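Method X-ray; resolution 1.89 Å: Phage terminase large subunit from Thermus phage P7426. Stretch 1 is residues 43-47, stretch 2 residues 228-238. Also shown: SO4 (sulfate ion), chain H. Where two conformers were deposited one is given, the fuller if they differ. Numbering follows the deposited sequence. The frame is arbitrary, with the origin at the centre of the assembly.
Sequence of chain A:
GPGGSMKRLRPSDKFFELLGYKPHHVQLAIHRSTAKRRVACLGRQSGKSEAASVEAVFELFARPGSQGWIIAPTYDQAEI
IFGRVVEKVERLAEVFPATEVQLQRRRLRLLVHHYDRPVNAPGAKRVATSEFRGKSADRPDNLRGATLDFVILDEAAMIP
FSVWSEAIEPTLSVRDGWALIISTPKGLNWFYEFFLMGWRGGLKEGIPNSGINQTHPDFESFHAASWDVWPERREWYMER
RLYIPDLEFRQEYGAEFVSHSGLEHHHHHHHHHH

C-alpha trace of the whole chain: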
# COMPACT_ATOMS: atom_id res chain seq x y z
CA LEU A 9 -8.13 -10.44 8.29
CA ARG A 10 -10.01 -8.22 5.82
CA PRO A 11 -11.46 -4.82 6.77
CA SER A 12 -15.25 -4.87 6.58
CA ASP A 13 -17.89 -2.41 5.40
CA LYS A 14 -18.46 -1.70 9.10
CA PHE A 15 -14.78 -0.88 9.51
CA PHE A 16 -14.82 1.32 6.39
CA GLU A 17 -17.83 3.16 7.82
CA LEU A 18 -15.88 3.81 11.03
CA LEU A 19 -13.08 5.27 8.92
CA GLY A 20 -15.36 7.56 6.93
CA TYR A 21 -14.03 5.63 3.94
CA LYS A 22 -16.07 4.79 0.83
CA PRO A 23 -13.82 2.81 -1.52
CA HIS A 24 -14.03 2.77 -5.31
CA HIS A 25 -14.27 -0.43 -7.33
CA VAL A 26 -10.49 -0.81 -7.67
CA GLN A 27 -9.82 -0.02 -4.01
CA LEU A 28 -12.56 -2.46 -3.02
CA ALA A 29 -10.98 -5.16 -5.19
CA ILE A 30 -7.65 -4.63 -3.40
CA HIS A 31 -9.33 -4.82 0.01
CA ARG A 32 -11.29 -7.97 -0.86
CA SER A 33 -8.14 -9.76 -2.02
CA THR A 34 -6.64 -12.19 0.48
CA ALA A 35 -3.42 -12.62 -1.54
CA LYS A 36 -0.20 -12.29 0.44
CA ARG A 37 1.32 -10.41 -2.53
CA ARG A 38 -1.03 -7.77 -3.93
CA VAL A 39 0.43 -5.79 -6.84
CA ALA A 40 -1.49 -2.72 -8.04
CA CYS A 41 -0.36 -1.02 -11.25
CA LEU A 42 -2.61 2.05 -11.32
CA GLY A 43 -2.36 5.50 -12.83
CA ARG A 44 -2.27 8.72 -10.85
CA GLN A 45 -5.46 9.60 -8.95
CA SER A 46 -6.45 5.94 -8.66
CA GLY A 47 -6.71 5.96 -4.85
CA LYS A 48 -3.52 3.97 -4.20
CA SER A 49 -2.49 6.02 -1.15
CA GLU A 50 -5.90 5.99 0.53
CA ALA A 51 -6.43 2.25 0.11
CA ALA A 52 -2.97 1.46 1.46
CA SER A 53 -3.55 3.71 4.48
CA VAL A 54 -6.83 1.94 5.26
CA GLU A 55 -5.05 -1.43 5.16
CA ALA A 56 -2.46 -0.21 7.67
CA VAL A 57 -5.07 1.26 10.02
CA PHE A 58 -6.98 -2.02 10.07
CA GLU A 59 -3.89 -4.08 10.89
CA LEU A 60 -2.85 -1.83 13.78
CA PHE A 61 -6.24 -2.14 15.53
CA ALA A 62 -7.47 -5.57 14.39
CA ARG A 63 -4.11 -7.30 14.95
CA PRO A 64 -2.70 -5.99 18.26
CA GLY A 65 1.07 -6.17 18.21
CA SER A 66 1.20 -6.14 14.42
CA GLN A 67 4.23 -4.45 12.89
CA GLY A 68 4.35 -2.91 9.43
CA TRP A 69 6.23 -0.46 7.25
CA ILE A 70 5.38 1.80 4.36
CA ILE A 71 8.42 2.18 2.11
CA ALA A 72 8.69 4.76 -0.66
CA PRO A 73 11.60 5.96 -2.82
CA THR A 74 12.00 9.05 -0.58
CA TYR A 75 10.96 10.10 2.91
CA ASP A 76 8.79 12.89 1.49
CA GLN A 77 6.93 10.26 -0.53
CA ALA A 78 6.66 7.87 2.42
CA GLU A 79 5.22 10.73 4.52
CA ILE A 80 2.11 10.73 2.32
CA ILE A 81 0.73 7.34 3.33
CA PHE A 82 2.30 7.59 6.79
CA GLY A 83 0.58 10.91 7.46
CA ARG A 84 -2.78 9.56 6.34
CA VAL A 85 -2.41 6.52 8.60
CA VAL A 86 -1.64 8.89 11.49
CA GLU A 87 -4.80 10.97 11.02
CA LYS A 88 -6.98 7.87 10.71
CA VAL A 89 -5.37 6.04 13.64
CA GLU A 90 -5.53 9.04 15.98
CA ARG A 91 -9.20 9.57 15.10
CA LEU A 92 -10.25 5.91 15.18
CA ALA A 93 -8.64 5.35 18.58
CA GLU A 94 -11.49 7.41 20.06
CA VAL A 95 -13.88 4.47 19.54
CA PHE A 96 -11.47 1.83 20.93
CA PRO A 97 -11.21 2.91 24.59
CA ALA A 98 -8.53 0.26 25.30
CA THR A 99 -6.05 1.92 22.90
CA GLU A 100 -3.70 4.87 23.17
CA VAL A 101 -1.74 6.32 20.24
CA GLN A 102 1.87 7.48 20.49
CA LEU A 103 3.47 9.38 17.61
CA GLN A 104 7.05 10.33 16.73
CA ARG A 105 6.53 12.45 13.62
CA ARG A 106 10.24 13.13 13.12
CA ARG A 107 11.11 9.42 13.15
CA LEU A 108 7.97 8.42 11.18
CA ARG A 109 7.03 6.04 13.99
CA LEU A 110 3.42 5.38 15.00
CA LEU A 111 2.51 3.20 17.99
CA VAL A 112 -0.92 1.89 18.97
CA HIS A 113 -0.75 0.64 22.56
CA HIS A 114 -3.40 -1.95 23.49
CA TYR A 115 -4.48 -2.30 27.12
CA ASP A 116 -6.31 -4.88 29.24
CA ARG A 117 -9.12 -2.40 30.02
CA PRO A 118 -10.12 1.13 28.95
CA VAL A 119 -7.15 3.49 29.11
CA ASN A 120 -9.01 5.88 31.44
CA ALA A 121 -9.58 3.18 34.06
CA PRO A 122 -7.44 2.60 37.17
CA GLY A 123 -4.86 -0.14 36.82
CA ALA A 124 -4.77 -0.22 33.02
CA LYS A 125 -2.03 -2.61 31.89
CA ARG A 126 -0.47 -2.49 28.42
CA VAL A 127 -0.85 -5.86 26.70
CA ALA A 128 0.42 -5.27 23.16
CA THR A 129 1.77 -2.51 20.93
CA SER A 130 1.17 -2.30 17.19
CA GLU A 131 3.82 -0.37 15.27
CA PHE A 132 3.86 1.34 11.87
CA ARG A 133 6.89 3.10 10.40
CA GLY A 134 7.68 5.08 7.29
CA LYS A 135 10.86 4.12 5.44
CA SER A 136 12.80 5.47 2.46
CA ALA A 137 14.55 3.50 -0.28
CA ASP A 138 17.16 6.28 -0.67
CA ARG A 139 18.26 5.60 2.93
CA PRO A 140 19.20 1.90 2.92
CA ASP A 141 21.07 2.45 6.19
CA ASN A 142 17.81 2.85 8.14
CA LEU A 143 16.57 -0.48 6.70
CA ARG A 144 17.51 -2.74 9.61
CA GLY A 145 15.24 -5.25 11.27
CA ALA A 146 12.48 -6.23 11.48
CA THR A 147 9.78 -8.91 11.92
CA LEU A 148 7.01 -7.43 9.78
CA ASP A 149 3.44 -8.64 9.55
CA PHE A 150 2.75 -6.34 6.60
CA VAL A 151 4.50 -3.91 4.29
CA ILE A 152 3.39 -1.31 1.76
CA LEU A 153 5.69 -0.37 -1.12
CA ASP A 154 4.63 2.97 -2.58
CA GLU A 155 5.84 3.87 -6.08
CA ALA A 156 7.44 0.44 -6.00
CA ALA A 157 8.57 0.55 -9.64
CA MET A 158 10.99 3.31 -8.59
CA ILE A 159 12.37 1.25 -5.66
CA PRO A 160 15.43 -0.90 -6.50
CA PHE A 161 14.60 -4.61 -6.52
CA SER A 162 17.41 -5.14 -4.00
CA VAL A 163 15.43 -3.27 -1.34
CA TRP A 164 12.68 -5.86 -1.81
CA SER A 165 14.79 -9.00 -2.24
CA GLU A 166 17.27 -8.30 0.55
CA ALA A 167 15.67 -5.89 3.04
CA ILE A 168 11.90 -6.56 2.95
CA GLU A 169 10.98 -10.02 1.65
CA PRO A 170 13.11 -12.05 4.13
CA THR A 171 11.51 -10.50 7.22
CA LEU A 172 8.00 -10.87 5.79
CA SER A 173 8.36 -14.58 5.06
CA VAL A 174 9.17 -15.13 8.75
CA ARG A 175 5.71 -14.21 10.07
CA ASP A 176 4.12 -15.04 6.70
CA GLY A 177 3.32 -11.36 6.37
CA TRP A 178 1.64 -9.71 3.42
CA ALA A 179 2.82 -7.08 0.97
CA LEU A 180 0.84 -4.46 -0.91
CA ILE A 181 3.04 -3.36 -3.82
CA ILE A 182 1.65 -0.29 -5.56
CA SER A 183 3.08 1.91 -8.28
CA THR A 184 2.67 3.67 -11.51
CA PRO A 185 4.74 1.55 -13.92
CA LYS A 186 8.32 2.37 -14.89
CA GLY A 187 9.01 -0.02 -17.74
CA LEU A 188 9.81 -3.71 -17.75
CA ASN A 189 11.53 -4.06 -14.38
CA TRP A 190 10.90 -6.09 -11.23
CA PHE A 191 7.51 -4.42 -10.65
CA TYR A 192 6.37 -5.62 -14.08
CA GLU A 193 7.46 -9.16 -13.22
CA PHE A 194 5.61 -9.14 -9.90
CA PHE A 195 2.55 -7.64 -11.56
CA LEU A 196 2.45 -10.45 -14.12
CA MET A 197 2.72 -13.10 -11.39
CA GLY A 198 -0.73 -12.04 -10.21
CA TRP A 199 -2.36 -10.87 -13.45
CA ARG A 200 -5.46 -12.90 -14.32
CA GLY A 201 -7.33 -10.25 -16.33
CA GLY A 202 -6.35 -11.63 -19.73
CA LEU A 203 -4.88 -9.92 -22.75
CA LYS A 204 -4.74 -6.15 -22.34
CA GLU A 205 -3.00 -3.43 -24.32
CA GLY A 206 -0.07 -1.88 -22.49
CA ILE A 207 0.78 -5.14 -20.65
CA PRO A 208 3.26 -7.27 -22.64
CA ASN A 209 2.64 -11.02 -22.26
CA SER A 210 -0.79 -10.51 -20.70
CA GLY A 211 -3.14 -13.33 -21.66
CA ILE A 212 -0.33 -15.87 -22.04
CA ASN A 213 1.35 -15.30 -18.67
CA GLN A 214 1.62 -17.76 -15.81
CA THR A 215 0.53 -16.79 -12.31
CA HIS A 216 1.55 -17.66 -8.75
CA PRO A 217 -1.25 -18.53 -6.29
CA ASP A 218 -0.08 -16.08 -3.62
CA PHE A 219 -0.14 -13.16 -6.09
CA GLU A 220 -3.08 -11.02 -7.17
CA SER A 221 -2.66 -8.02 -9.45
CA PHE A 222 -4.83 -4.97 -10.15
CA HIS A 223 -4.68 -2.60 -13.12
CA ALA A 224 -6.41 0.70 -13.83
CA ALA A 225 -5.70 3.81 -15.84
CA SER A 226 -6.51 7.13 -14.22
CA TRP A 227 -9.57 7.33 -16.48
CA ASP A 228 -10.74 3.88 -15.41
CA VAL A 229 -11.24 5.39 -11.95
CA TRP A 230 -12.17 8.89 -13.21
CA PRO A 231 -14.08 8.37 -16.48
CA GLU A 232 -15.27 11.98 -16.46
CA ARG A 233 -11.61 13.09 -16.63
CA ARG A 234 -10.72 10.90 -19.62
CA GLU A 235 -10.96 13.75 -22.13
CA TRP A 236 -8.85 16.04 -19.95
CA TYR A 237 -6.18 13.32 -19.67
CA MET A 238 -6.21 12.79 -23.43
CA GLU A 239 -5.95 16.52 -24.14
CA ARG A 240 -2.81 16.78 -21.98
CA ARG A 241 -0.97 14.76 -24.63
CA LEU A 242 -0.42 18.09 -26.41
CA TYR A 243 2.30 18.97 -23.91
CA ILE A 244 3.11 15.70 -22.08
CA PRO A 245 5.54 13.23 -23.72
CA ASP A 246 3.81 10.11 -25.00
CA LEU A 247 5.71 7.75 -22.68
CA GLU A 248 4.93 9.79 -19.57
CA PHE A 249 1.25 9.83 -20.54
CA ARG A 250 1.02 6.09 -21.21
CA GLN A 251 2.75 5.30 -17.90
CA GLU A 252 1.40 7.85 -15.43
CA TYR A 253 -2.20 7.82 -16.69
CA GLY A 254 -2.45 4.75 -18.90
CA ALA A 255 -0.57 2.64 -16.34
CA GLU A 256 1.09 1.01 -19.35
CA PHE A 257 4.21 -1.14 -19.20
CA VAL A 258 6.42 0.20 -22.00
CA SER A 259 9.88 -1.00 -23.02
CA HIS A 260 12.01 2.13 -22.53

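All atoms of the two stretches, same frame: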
# COMPACT_ATOMS: atom_id res chain seq x y z
N GLY A 43 -2.76 4.15 -12.49
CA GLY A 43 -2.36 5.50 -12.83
C GLY A 43 -2.56 6.46 -11.67
O GLY A 43 -3.15 6.13 -10.64
N ARG A 44 -2.05 7.67 -11.84
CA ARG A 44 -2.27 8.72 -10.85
C ARG A 44 -3.75 8.92 -10.61
O ARG A 44 -4.58 8.75 -11.51
CB ARG A 44 -1.65 10.03 -11.31
CG ARG A 44 -0.16 9.97 -11.51
CD ARG A 44 0.37 11.32 -11.93
NE ARG A 44 1.83 11.31 -12.04
CZ ARG A 44 2.55 12.38 -12.36
NH1 ARG A 44 1.96 13.54 -12.59
NH2 ARG A 44 3.87 12.27 -12.44
N GLN A 45 -4.09 9.31 -9.38
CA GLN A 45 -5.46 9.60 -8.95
C GLN A 45 -6.31 8.35 -8.83
O GLN A 45 -7.54 8.43 -8.81
CB GLN A 45 -6.13 10.60 -9.91
CG GLN A 45 -5.33 11.88 -10.11
CD GLN A 45 -6.07 12.90 -10.97
OE1 GLN A 45 -6.98 12.55 -11.73
NE2 GLN A 45 -5.67 14.16 -10.86
N SER A 46 -5.69 7.18 -8.73
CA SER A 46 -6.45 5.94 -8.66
C SER A 46 -6.85 5.55 -7.24
O SER A 46 -7.58 4.57 -7.08
CB SER A 46 -5.65 4.79 -9.29
OG SER A 46 -5.56 4.94 -10.70
N GLY A 47 -6.38 6.28 -6.23
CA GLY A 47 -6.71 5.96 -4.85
C GLY A 47 -5.72 5.03 -4.17
O GLY A 47 -6.05 4.48 -3.11
N ASP A 228 -9.90 4.97 -15.89
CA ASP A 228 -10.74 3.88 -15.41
C ASP A 228 -11.39 4.23 -14.07
O ASP A 228 -12.54 3.86 -13.82
CB ASP A 228 -9.93 2.59 -15.25
CG ASP A 228 -9.49 2.01 -16.59
OD1 ASP A 228 -10.25 2.12 -17.57
OD2 ASP A 228 -8.38 1.43 -16.65
N VAL A 229 -10.68 4.96 -13.22
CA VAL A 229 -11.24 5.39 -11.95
C VAL A 229 -12.00 6.70 -12.09
O VAL A 229 -13.00 6.92 -11.40
CB VAL A 229 -10.14 5.53 -10.89
CG1 VAL A 229 -10.76 5.79 -9.51
CG2 VAL A 229 -9.23 4.29 -10.87
N TRP A 230 -11.55 7.59 -12.98
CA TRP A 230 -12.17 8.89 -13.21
C TRP A 230 -12.57 8.98 -14.68
O TRP A 230 -11.91 9.66 -15.48
CB TRP A 230 -11.22 10.02 -12.83
CG TRP A 230 -10.88 10.02 -11.37
CD1 TRP A 230 -9.67 9.71 -10.81
CD2 TRP A 230 -11.77 10.31 -10.29
NE1 TRP A 230 -9.75 9.81 -9.44
CE2 TRP A 230 -11.03 10.18 -9.09
CE3 TRP A 230 -13.12 10.68 -10.21
CZ2 TRP A 230 -11.59 10.40 -7.83
CZ3 TRP A 230 -13.67 10.90 -8.96
CH2 TRP A 230 -12.91 10.76 -7.79
N PRO A 231 -13.66 8.31 -15.07
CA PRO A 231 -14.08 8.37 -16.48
C PRO A 231 -14.41 9.77 -16.95
O PRO A 231 -14.24 10.08 -18.13
CB PRO A 231 -15.31 7.45 -16.53
CG PRO A 231 -15.36 6.74 -15.20
CD PRO A 231 -14.64 7.61 -14.23
N GLU A 232 -14.92 10.63 -16.06
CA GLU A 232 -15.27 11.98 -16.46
C GLU A 232 -14.05 12.84 -16.75
O GLU A 232 -14.20 13.93 -17.32
CB GLU A 232 -16.14 12.63 -15.38
CG GLU A 232 -15.40 13.00 -14.08
CD GLU A 232 -15.39 11.90 -13.02
OE1 GLU A 232 -15.40 10.70 -13.38
OE2 GLU A 232 -15.36 12.26 -11.83
N ARG A 233 -12.86 12.39 -16.36
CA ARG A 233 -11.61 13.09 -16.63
C ARG A 233 -10.88 12.55 -17.85
O ARG A 233 -9.80 13.04 -18.18
CB ARG A 233 -10.67 12.98 -15.42
CG ARG A 233 -11.20 13.62 -14.16
CD ARG A 233 -10.23 13.41 -12.99
NE ARG A 233 -10.82 13.80 -11.71
CZ ARG A 233 -10.30 13.50 -10.52
NH1 ARG A 233 -9.17 12.82 -10.44
NH2 ARG A 233 -10.91 13.89 -9.41
N ARG A 234 -11.43 11.53 -18.52
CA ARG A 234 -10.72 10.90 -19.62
C ARG A 234 -10.33 11.93 -20.67
O ARG A 234 -9.18 11.96 -21.14
CB ARG A 234 -11.57 9.79 -20.24
CG ARG A 234 -10.80 8.95 -21.24
CD ARG A 234 -11.66 7.88 -21.89
NE ARG A 234 -10.83 6.88 -22.55
CZ ARG A 234 -10.29 7.02 -23.76
NH1 ARG A 234 -10.48 8.13 -24.47
NH2 ARG A 234 -9.54 6.04 -24.26
N GLU A 235 -11.27 12.79 -21.07
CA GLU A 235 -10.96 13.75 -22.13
C GLU A 235 -9.87 14.71 -21.69
O GLU A 235 -8.97 15.04 -22.47
CB GLU A 235 -12.22 14.51 -22.55
CG GLU A 235 -11.99 15.50 -23.71
CD GLU A 235 -11.57 14.83 -25.03
OE1 GLU A 235 -11.86 13.64 -25.22
OE2 GLU A 235 -10.96 15.52 -25.88
N TRP A 236 -9.91 15.16 -20.43
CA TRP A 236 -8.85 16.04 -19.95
C TRP A 236 -7.49 15.34 -20.01
O TRP A 236 -6.51 15.92 -20.48
CB TRP A 236 -9.15 16.52 -18.53
CG TRP A 236 -8.05 17.36 -17.97
CD1 TRP A 236 -7.81 18.69 -18.24
CD2 TRP A 236 -7.03 16.95 -17.06
NE1 TRP A 236 -6.70 19.11 -17.55
CE2 TRP A 236 -6.20 18.07 -16.82
CE3 TRP A 236 -6.73 15.74 -16.43
CZ2 TRP A 236 -5.10 18.01 -15.96
CZ3 TRP A 236 -5.63 15.69 -15.58
CH2 TRP A 236 -4.84 16.82 -15.35
N TYR A 237 -7.42 14.08 -19.56
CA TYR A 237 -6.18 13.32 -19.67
C TYR A 237 -5.70 13.26 -21.11
O TYR A 237 -4.51 13.49 -21.39
CB TYR A 237 -6.36 11.89 -19.14
CG TYR A 237 -6.62 11.76 -17.67
CD1 TYR A 237 -5.83 12.41 -16.74
CD2 TYR A 237 -7.67 10.97 -17.20
CE1 TYR A 237 -6.08 12.28 -15.38
CE2 TYR A 237 -7.92 10.85 -15.86
CZ TYR A 237 -7.13 11.50 -14.95
OH TYR A 237 -7.39 11.37 -13.60
N MET A 238 -6.60 12.92 -22.03
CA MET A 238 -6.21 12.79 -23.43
C MET A 238 -5.70 14.11 -23.98
O MET A 238 -4.74 14.14 -24.76
CB MET A 238 -7.39 12.27 -24.25
CG MET A 238 -7.81 10.84 -23.91
SD MET A 238 -6.44 9.66 -24.09
CE MET A 238 -7.18 8.11 -23.61
S SO4 H . 0.33 16.68 -12.34
O1 SO4 H . 0.05 17.95 -13.01
O2 SO4 H . -0.32 16.66 -11.03
O3 SO4 H . 1.77 16.53 -12.18
O4 SO4 H . -0.19 15.57 -13.14

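The contact is small, burying 264 Å² over both sides, and its touching residues are at least 183 positions apart in sequence. On the stretch 1 side most of the covered area belongs to Gln 45, with 99 Å², far more than any of its neighbours.

The polar interactions use both the backbone and the side chain of Gln 45. Its carbonyl O accepts a hydrogen bond from Trp 230 NE1 at 2.7 Å, with an N-H...acceptor angle of 133°, so the bond is short but bent. The oxygen lies at the edge of the indole, near the ring plane, where the N-H of a tryptophan points. Trp 230 is the first residue to leave helical geometry after the helix, and its CA-to-CB bond points toward stretch 1. The second bond runs from Arg 233 NH1 to Gln 45 OE1, 2.6 Å at 131°, again near the plane of the donor group. This one deserves less trust, because Gln 45 OE1 also stands 2.2 Å from Tyr 237 OH, too short for a hydrogen bond and a clash in the model.

Van der Waals packing is lighter. Val 229 CG2 meets Ser 46 OG at 3.7 Å, and Val 229 CG1 lies 4.2 Å from Gln 45 O. The two backbones come nearest here, with Ser 46 CA and Val 229 CA 5.8 Å apart. Beside the tryptophan hydrogen bond, Gln 45 CB lies 3.7 Å from Trp 230 NE1, so the indole edge meets the aliphatic start of the side chain as well as the carbonyl.

Local hydrogen bonds support the conformation on each side. Gly 43 to Ser 46 forms a type II turn, with Gln 45 at phi/psi 72/18 in its third position. The turn's backbone bond, Ser 46 N to Gly 43 O, is weak at 3.3 Å, but Ser 46 OG donates to the same Gly 43 O at 2.7 Å. Gly 47 follows at the N-cap position; at its backbone angles a CB would be jammed against the preceding carbonyl oxygen, which by itself calls for glycine. In stretch 2, Arg 233 N bonds to Trp 230 O at 3.0 Å and Tyr 237 N to Arg 233 O at 2.9 Å, linking the backbones of Trp 230, Arg 233 and Tyr 237, whose side chains bring polar atoms to Gln 45. The rule is economical: one turn residue offers carbonyl and side chain together to a hydrogen-bonded backbone framework.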